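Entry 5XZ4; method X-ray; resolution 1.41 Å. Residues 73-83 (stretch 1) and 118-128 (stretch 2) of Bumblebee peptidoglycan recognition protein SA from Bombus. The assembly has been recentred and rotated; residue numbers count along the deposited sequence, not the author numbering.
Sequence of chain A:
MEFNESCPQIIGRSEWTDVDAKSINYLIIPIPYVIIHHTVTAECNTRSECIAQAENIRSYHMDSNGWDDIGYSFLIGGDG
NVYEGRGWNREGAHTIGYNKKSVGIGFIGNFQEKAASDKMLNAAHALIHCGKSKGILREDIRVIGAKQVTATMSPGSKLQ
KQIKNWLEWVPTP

Stretch 1 73-83: SFLIGGDGNVY
Stretch 2, residues 118-128: DKMLNAAHALI

Stretch 1 is a β-hairpin. Strand 74-76 runs up to a type I turn from Gly77 to Gly80, and the chain returns through strand 82-83. Stretch 2 is helical throughout, from Asp118 to Ile128. The axes of strand 74-76 and the helix approach to 9.1 Å, and their directions differ by 150°, so they run nearly antiparallel. The register is set at the turn, where Gly80 CA lies 4.9 Å from Lys119 CA.

Backbone hydrogen bonds hold each element separately. In the hairpin, Leu75 N to Tyr83 O and Tyr83 N to Leu75 O are both 2.9 Å. Gly77 N to Asn81 O is 3.0 Å, and Gly80 N to Gly77 O, which closes the turn, is 2.9 Å. Gly80 has phi/psi of 87/7, a conformation that calls for glycine. The helix has regular i to i+4 bonds, such as Leu127 N to Ala123 O at 2.9 Å.

Asp79 (chi1 p) braces the hairpin and points away from the helix. Its OD1 accepts from Asn81 N at 3.0 Å. Its OD2 accepts from Asn81 ND2 at 2.9 Å and from Tyr83 OH at 2.6 Å.

Apolar packing joins the two stretches. Phe74, Ile76, Val82 and Leu127 are buried and apolar, so they meet their partners by van der Waals contact. Strand alternation turns Phe74 and Ile76 toward the helix and Leu75 away; Val82 also points toward it. Ile76 (chi1 m, chi2 m) places CG2 3.8 Å from Met120 CB and 4.1 Å from Ala123 CB. Its CD1 lies 4.0 Å from Ala124 CB. Val82 (chi1 t) sets CG2 4.2 Å from Ala123 CB and CG1 3.9 Å from Leu127 CD2. Leu127 (t, p) also covers one face of the Phe74 ring (chi1 m, chi2 -87°). Leu127 CD2 is 3.8 Å from Phe74 CG and 4.2 Å from the ring centroid, 25° off the normal. This CH-pi contact sets a methyl over the electron-rich face.

The turn, and the carbonyl of Ile76 just before it, pack through the backbone. Met120 (m, t, p) leaves its backbone sideways, but its end comes nearer: Met120 CE is 3.3 Å from Ile76 O. Met120 CG is 3.5 Å from Gly77 O and 3.8 Å from Gly78 CA. Ala123 packs against the turn, with its CB 3.4 Å from Gly80 O.

No direct hydrogen bond crosses the interface. Lys119 (p, t, m, t) extends along the turn, with CD 3.4 Å from Gly78 O. One water links the stretches: it donates to Gly78 O at 2.8 Å and accepts from Lys119 NZ at 2.9 Å. The contact buries 529 Å², both sides summed.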

# COMPACT_ATOMS: atom_id res chain seq x y z
N SER A 73 0.66 -1.91 4.36
CA SER A 73 -0.73 -2.00 4.86
C SER A 73 -1.63 -2.75 3.88
O SER A 73 -2.44 -3.60 4.28
CB SER A 73 -1.27 -0.58 5.10
OG SER A 73 -0.39 0.17 5.91
N PHE A 74 -1.52 -2.38 2.60
CA PHE A 74 -2.26 -3.00 1.50
C PHE A 74 -1.38 -3.05 0.26
O PHE A 74 -0.47 -2.22 0.11
CB PHE A 74 -3.52 -2.14 1.15
CG PHE A 74 -4.53 -2.02 2.26
CD1 PHE A 74 -5.52 -2.98 2.43
CD2 PHE A 74 -4.50 -0.94 3.15
CE1 PHE A 74 -6.44 -2.88 3.47
CE2 PHE A 74 -5.44 -0.84 4.18
CZ PHE A 74 -6.40 -1.80 4.34
N LEU A 75 -1.70 -4.00 -0.62
CA LEU A 75 -1.11 -4.05 -1.98
C LEU A 75 -2.19 -3.83 -3.01
O LEU A 75 -3.38 -4.20 -2.77
CB LEU A 75 -0.40 -5.38 -2.28
CG LEU A 75 0.68 -5.84 -1.30
CD1 LEU A 75 1.12 -7.26 -1.69
CD2 LEU A 75 1.85 -4.92 -1.30
N ILE A 76 -1.81 -3.24 -4.13
CA ILE A 76 -2.72 -3.13 -5.30
C ILE A 76 -2.18 -4.03 -6.41
O ILE A 76 -1.04 -3.85 -6.85
CB ILE A 76 -2.85 -1.67 -5.84
CG1 ILE A 76 -3.15 -0.65 -4.71
CG2 ILE A 76 -3.88 -1.61 -6.99
CD1 ILE A 76 -4.51 -0.83 -4.06
N GLY A 77 -2.98 -5.00 -6.84
CA GLY A 77 -2.62 -5.87 -7.95
C GLY A 77 -3.00 -5.33 -9.31
O GLY A 77 -3.96 -4.55 -9.44
N GLY A 78 -2.31 -5.78 -10.36
CA GLY A 78 -2.70 -5.46 -11.74
C GLY A 78 -3.99 -6.15 -12.18
O GLY A 78 -4.53 -5.84 -13.26
N ASP A 79 -4.49 -7.06 -11.34
CA ASP A 79 -5.86 -7.60 -11.47
C ASP A 79 -6.94 -6.59 -11.03
O ASP A 79 -8.14 -6.87 -11.19
CB ASP A 79 -6.00 -8.92 -10.69
CG ASP A 79 -5.79 -8.76 -9.18
OD1 ASP A 79 -5.39 -7.67 -8.70
OD2 ASP A 79 -6.03 -9.74 -8.44
N GLY A 80 -6.54 -5.45 -10.46
CA GLY A 80 -7.49 -4.45 -10.00
C GLY A 80 -7.98 -4.68 -8.58
O GLY A 80 -8.92 -4.00 -8.16
N ASN A 81 -7.40 -5.65 -7.87
CA ASN A 81 -7.81 -6.00 -6.51
C ASN A 81 -6.91 -5.40 -5.45
O ASN A 81 -5.72 -5.11 -5.69
CB ASN A 81 -7.88 -7.52 -6.35
CG ASN A 81 -9.06 -8.12 -7.08
OD1 ASN A 81 -10.19 -7.62 -6.97
ND2 ASN A 81 -8.80 -9.15 -7.85
N VAL A 82 -7.50 -5.20 -4.27
CA VAL A 82 -6.79 -4.75 -3.08
C VAL A 82 -6.52 -5.97 -2.19
O VAL A 82 -7.44 -6.72 -1.87
CB VAL A 82 -7.62 -3.70 -2.30
CG1 VAL A 82 -6.88 -3.25 -1.03
CG2 VAL A 82 -7.95 -2.49 -3.17
N TYR A 83 -5.26 -6.12 -1.78
CA TYR A 83 -4.82 -7.21 -0.91
C TYR A 83 -4.47 -6.64 0.48
O TYR A 83 -3.63 -5.73 0.58
CB TYR A 83 -3.59 -7.93 -1.53
CG TYR A 83 -3.95 -8.67 -2.80
CD1 TYR A 83 -4.14 -7.99 -4.00
CD2 TYR A 83 -4.18 -10.05 -2.77
CE1 TYR A 83 -4.56 -8.65 -5.16
CE2 TYR A 83 -4.59 -10.74 -3.91
CZ TYR A 83 -4.79 -10.05 -5.10
OH TYR A 83 -5.23 -10.77 -6.20
N ASP A 118 -4.89 1.88 -15.33
CA ASP A 118 -6.10 2.52 -14.79
C ASP A 118 -6.80 1.69 -13.70
O ASP A 118 -7.24 2.25 -12.69
CB ASP A 118 -7.09 2.81 -15.91
CG ASP A 118 -6.60 3.88 -16.88
OD1 ASP A 118 -5.80 4.76 -16.50
OD2 ASP A 118 -7.04 3.82 -18.05
N LYS A 119 -6.90 0.37 -13.88
CA LYS A 119 -7.58 -0.44 -12.88
C LYS A 119 -6.84 -0.43 -11.54
O LYS A 119 -7.48 -0.50 -10.49
CB LYS A 119 -7.93 -1.85 -13.36
CG LYS A 119 -6.74 -2.73 -13.56
CD LYS A 119 -6.97 -3.88 -14.54
CE LYS A 119 -8.34 -4.53 -14.48
NZ LYS A 119 -8.38 -5.81 -15.21
N MET A 120 -5.51 -0.29 -11.55
CA MET A 120 -4.74 -0.19 -10.30
C MET A 120 -4.99 1.16 -9.64
O MET A 120 -5.26 1.22 -8.44
CB MET A 120 -3.22 -0.36 -10.52
CG MET A 120 -2.83 -1.71 -11.11
SD MET A 120 -1.04 -1.81 -11.30
CE MET A 120 -0.50 -2.34 -9.69
N LEU A 121 -4.90 2.24 -10.41
CA LEU A 121 -5.15 3.56 -9.84
C LEU A 121 -6.57 3.69 -9.30
O LEU A 121 -6.76 4.26 -8.21
CB LEU A 121 -4.90 4.63 -10.88
CG LEU A 121 -3.44 4.93 -11.13
CD1 LEU A 121 -3.37 5.60 -12.49
CD2 LEU A 121 -2.88 5.80 -9.99
N ASN A 122 -7.55 3.15 -10.02
CA ASN A 122 -8.93 3.21 -9.56
C ASN A 122 -9.13 2.41 -8.27
O ASN A 122 -9.83 2.87 -7.36
CB ASN A 122 -9.90 2.76 -10.65
CG ASN A 122 -11.32 3.20 -10.37
OD1 ASN A 122 -12.04 2.52 -9.67
ND2 ASN A 122 -11.72 4.37 -10.91
N ALA A 123 -8.53 1.24 -8.16
CA ALA A 123 -8.64 0.44 -6.93
C ALA A 123 -8.05 1.18 -5.73
O ALA A 123 -8.65 1.23 -4.64
CB ALA A 123 -7.96 -0.93 -7.09
N ALA A 124 -6.87 1.78 -5.91
CA ALA A 124 -6.25 2.53 -4.82
C ALA A 124 -7.07 3.78 -4.43
O ALA A 124 -7.25 4.05 -3.23
CB ALA A 124 -4.85 2.95 -5.21
N HIS A 125 -7.56 4.50 -5.42
CA HIS A 125 -8.33 5.72 -5.09
C HIS A 125 -9.66 5.35 -4.42
O HIS A 125 -10.07 6.04 -3.47
CB HIS A 125 -8.54 6.58 -6.33
CG HIS A 125 -8.82 8.02 -6.05
ND1 HIS A 125 -8.25 8.75 -5.02
CD2 HIS A 125 -9.59 8.88 -6.76
CE1 HIS A 125 -8.68 10.01 -5.11
NE2 HIS A 125 -9.49 10.10 -6.15
N ALA A 126 -10.27 4.25 -4.86
CA ALA A 126 -11.53 3.76 -4.25
C ALA A 126 -11.27 3.30 -2.81
O ALA A 126 -12.09 3.55 -1.90
CB ALA A 126 -12.16 2.65 -5.08
N LEU A 127 -10.11 2.68 -2.57
CA LEU A 127 -9.72 2.32 -1.21
C LEU A 127 -9.56 3.55 -0.30
O LEU A 127 -10.03 3.56 0.85
CB LEU A 127 -8.39 1.51 -1.24
CG LEU A 127 -7.88 0.96 0.11
CD1 LEU A 127 -8.83 -0.09 0.68
CD2 LEU A 127 -6.43 0.44 0.01
N ILE A 128 -8.92 4.61 -0.81
CA ILE A 128 -8.77 5.85 -0.06
C ILE A 128 -10.16 6.46 0.21
O ILE A 128 -10.45 6.85 1.34
CB ILE A 128 -7.81 6.83 -0.78
CG1 ILE A 128 -6.38 6.27 -0.78
CG2 ILE A 128 -7.84 8.20 -0.12
CD1 ILE A 128 -5.49 6.90 -1.81
O HOH W 1 -5.82 -7.14 -15.42